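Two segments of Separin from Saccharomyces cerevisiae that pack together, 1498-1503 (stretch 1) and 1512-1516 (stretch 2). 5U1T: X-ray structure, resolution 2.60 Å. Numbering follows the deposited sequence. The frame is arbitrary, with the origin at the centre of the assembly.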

ATOM      1  N   SER A1498     -32.345  -7.060  30.589  1.00 70.79           N
ATOM      2  CA  SER A1498     -31.022  -6.505  30.304  1.00 67.19           C
ATOM      3  C   SER A1498     -31.021  -5.227  29.481  1.00 66.17           C
ATOM      4  O   SER A1498     -30.035  -4.935  28.820  1.00 67.85           O
ATOM      5  CB  SER A1498     -30.156  -7.548  29.597  1.00 57.13           C
ATOM      6  OG  SER A1498     -29.685  -8.531  30.497  1.00 63.40           O
ATOM      7  N   SER A1499     -32.097  -4.450  29.543  1.00 60.86           N
ATOM      8  CA  SER A1499     -32.101  -3.146  28.891  1.00 65.43           C
ATOM      9  C   SER A1499     -31.004  -2.197  29.404  1.00 68.15           C
ATOM     10  O   SER A1499     -30.438  -1.428  28.622  1.00 72.97           O
ATOM     11  CB  SER A1499     -33.461  -2.487  29.057  1.00 65.75           C
ATOM     12  OG  SER A1499     -33.888  -2.608  30.393  1.00 69.93           O
ATOM     13  N   ALA A1500     -30.692  -2.253  30.700  1.00 67.09           N
ATOM     14  CA  ALA A1500     -29.646  -1.399  31.263  1.00 65.18           C
ATOM     15  C   ALA A1500     -28.306  -2.120  31.416  1.00 63.50           C
ATOM     16  O   ALA A1500     -27.371  -1.581  32.010  1.00 69.24           O
ATOM     17  CB  ALA A1500     -30.086  -0.842  32.598  1.00 57.25           C
ATOM     18  N   ALA A1501     -28.198  -3.333  30.895  1.00 60.04           N
ATOM     19  CA  ALA A1501     -26.933  -4.051  30.990  1.00 62.93           C
ATOM     20  C   ALA A1501     -25.913  -3.421  30.056  1.00 63.33           C
ATOM     21  O   ALA A1501     -26.275  -2.646  29.165  1.00 69.24           O
ATOM     22  CB  ALA A1501     -27.115  -5.518  30.671  1.00 59.59           C
ATOM     23  N   MET A1502     -24.641  -3.738  30.281  1.00 60.23           N
ATOM     24  CA  MET A1502     -23.556  -3.219  29.471  1.00 59.48           C
ATOM     25  C   MET A1502     -22.514  -4.290  29.214  1.00 64.78           C
ATOM     26  O   MET A1502     -22.073  -4.962  30.149  1.00 62.45           O
ATOM     27  CB  MET A1502     -22.902  -2.020  30.146  1.00 57.89           C
ATOM     28  CG  MET A1502     -23.789  -0.806  30.165  1.00 65.40           C
ATOM     29  SD  MET A1502     -22.944   0.719  29.753  1.00 67.99           S
ATOM     30  CE  MET A1502     -22.266   1.166  31.348  1.00 70.16           C
ATOM     31  N   LYS A1503     -22.129  -4.459  27.948  1.00 67.59           N
ATOM     32  CA  LYS A1503     -21.029  -5.355  27.607  1.00 62.03           C
ATOM     33  C   LYS A1503     -19.700  -4.670  27.934  1.00 60.27           C
ATOM     34  O   LYS A1503     -19.473  -3.542  27.524  1.00 61.43           O
ATOM     35  CB  LYS A1503     -21.094  -5.756  26.129  1.00 66.54           C
ATOM     36  CG  LYS A1503     -22.293  -6.632  25.743  1.00 83.12           C
ATOM     37  CD  LYS A1503     -22.300  -6.976  24.218  1.00 90.10           C
ATOM     38  CE  LYS A1503     -23.476  -7.884  23.752  1.00 95.25           C
ATOM     39  NZ  LYS A1503     -23.504  -8.206  22.261  1.00103.66           N
ATOM     40  N   GLY A1512     -24.224   0.179  25.931  1.00 58.44           N
ATOM     41  CA  GLY A1512     -25.488  -0.481  26.148  1.00 61.26           C
ATOM     42  C   GLY A1512     -26.563   0.548  25.888  1.00 65.38           C
ATOM     43  O   GLY A1512     -26.281   1.721  25.632  1.00 61.62           O
ATOM     44  N   THR A1513     -27.778   0.054  25.782  1.00 67.30           N
ATOM     45  CA  THR A1513     -28.953   0.810  25.418  1.00 67.89           C
ATOM     46  C   THR A1513     -29.204   2.047  26.204  1.00 68.81           C
ATOM     47  O   THR A1513     -29.761   3.009  25.747  1.00 66.39           O
ATOM     48  CB  THR A1513     -30.150  -0.096  25.611  1.00 70.04           C
ATOM     49  OG1 THR A1513     -29.959  -1.276  24.838  1.00 79.99           O
ATOM     50  CG2 THR A1513     -31.377   0.580  25.172  1.00 70.77           C
ATOM     51  N   ILE A1514     -28.765   1.984  27.418  1.00 65.80           N
ATOM     52  CA  ILE A1514     -28.923   3.020  28.411  1.00 60.54           C
ATOM     53  C   ILE A1514     -28.225   4.355  28.050  1.00 62.37           C
ATOM     54  O   ILE A1514     -28.852   5.417  28.048  1.00 60.50           O
ATOM     55  CB  ILE A1514     -28.398   2.463  29.721  1.00 70.34           C
ATOM     56  CG1 ILE A1514     -28.384   3.549  30.780  1.00 57.19           C
ATOM     57  CG2 ILE A1514     -27.051   1.678  29.478  1.00 69.26           C
ATOM     58  CD1 ILE A1514     -29.741   3.868  31.151  1.00 58.01           C
ATOM     59  N   TYR A1515     -26.970   4.269  27.660  1.00 68.25           N
ATOM     60  CA  TYR A1515     -26.209   5.439  27.267  1.00 70.48           C
ATOM     61  C   TYR A1515     -26.719   6.025  25.976  1.00 70.07           C
ATOM     62  O   TYR A1515     -26.620   7.217  25.758  1.00 68.96           O
ATOM     63  CB  TYR A1515     -24.750   5.078  27.032  1.00 73.06           C
ATOM     64  CG  TYR A1515     -23.897   4.959  28.258  1.00 75.41           C
ATOM     65  CD1 TYR A1515     -24.367   5.308  29.494  1.00 70.96           C
ATOM     66  CD2 TYR A1515     -22.615   4.481  28.168  1.00 75.13           C
ATOM     67  CE1 TYR A1515     -23.579   5.184  30.610  1.00 75.67           C
ATOM     68  CE2 TYR A1515     -21.822   4.356  29.274  1.00 74.25           C
ATOM     69  CZ  TYR A1515     -22.310   4.713  30.486  1.00 81.69           C
ATOM     70  OH  TYR A1515     -21.510   4.590  31.575  1.00 77.64           O
ATOM     71  N   THR A1516     -27.233   5.184  25.097  1.00 68.28           N
ATOM     72  CA  THR A1516     -27.723   5.690  23.836  1.00 68.58           C
ATOM     73  C   THR A1516     -28.931   6.582  24.035  1.00 67.01           C
ATOM     74  O   THR A1516     -29.011   7.630  23.434  1.00 67.39           O
ATOM     75  CB  THR A1516     -27.986   4.589  22.811  1.00 67.71           C
ATOM     76  OG1 THR A1516     -29.291   4.072  22.997  1.00 76.30           O
ATOM     77  CG2 THR A1516     -27.014   3.492  22.973  1.00 68.66           C
TER

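How does the backbone of stretch 1 present itself to stretch 2? Its first four residues, Ser1498 to Ala1501, form a type I beta turn, closed by a weak hydrogen bond of 3.2 Å from Ala1501 N to Ser1498 O. Across from it, Gly1512 occupies the N-cap position and the helix begins at Thr1513, with a weak bond of 3.3 Å from Tyr1515 N back to Gly1512 O in its first turn. The side chain of Thr1516 adds a hydrogen bond within the same stretch, Thr1516 OG1 to Thr1513 O at 3.0 Å. No hydrogen bond crosses between the stretches, so they are held against each other by van der Waals contact between backbone and side-chain surfaces, a modest 288 Å² in all.

What do the serines at the start of the turn contribute? Ser1498 stays out of reach of the helix, and its hydroxyl is hydrogen-bonded elsewhere in the structure. Ser1499 does make contact, but through its backbone: Ser1499 O lies 3.3 Å from Thr1513 CB, a close approach between a carbonyl and a carbon. The CA-to-CB bond of Thr1513 points toward stretch 1, which brings that carbon up to the carbonyl. Neither side-chain hydroxyl of this pair is spent on the other stretch, since Ser1499 OG and Thr1513 OG1 both find their partners elsewhere.

What do the two alanines offer to stretch 2? Both meet it through their carbonyl oxygens. Ala1500 O is 4.1 Å from Ile1514 CG2, a contact without directional bonding, and Ala1500 CA and Ile1514 CA are 5.3 Å apart. The methyl of Ala1501 points away, leaving its carbonyl to face the glycine, with Ala1501 O 3.8 Å from Gly1512 CA. Here the absence of a side chain matters: a CB built ideally on Gly1512 would point toward stretch 1 and lie only 2.4 Å from Ala1501 O, a clash, and 3.2 Å from Met1502 CG, which is tight.

Why does Met1502 dominate the contact? It has the largest area covered by the opposite stretch, 75 Å², and its long, flexible side chain reaches several partners. Met1502 CA is 4.7 Å from Gly1512 CA, yet the CA-to-CB bond of the methionine runs sideways, and it is the end of the side chain that comes nearer. Along the way, Met1502 CG packs against Ile1514 CG2 at 4.2 Å, an apolar contact. Farther out, Met1502 SD sits over one face of the Tyr1515 ring, 4.1 Å from its centroid and 22° off the normal, where the polarizable sulfur can interact favourably with the aromatic electrons. The terminal methyl carries the contact to the hydroxyl end of the ring, with Met1502 CE 3.7 Å from Tyr1515 CZ and 3.5 Å from Tyr1515 OH. With Lys1503 the contact ends: its extended side chain leads away from stretch 2 and is exposed, as suits a charged amine.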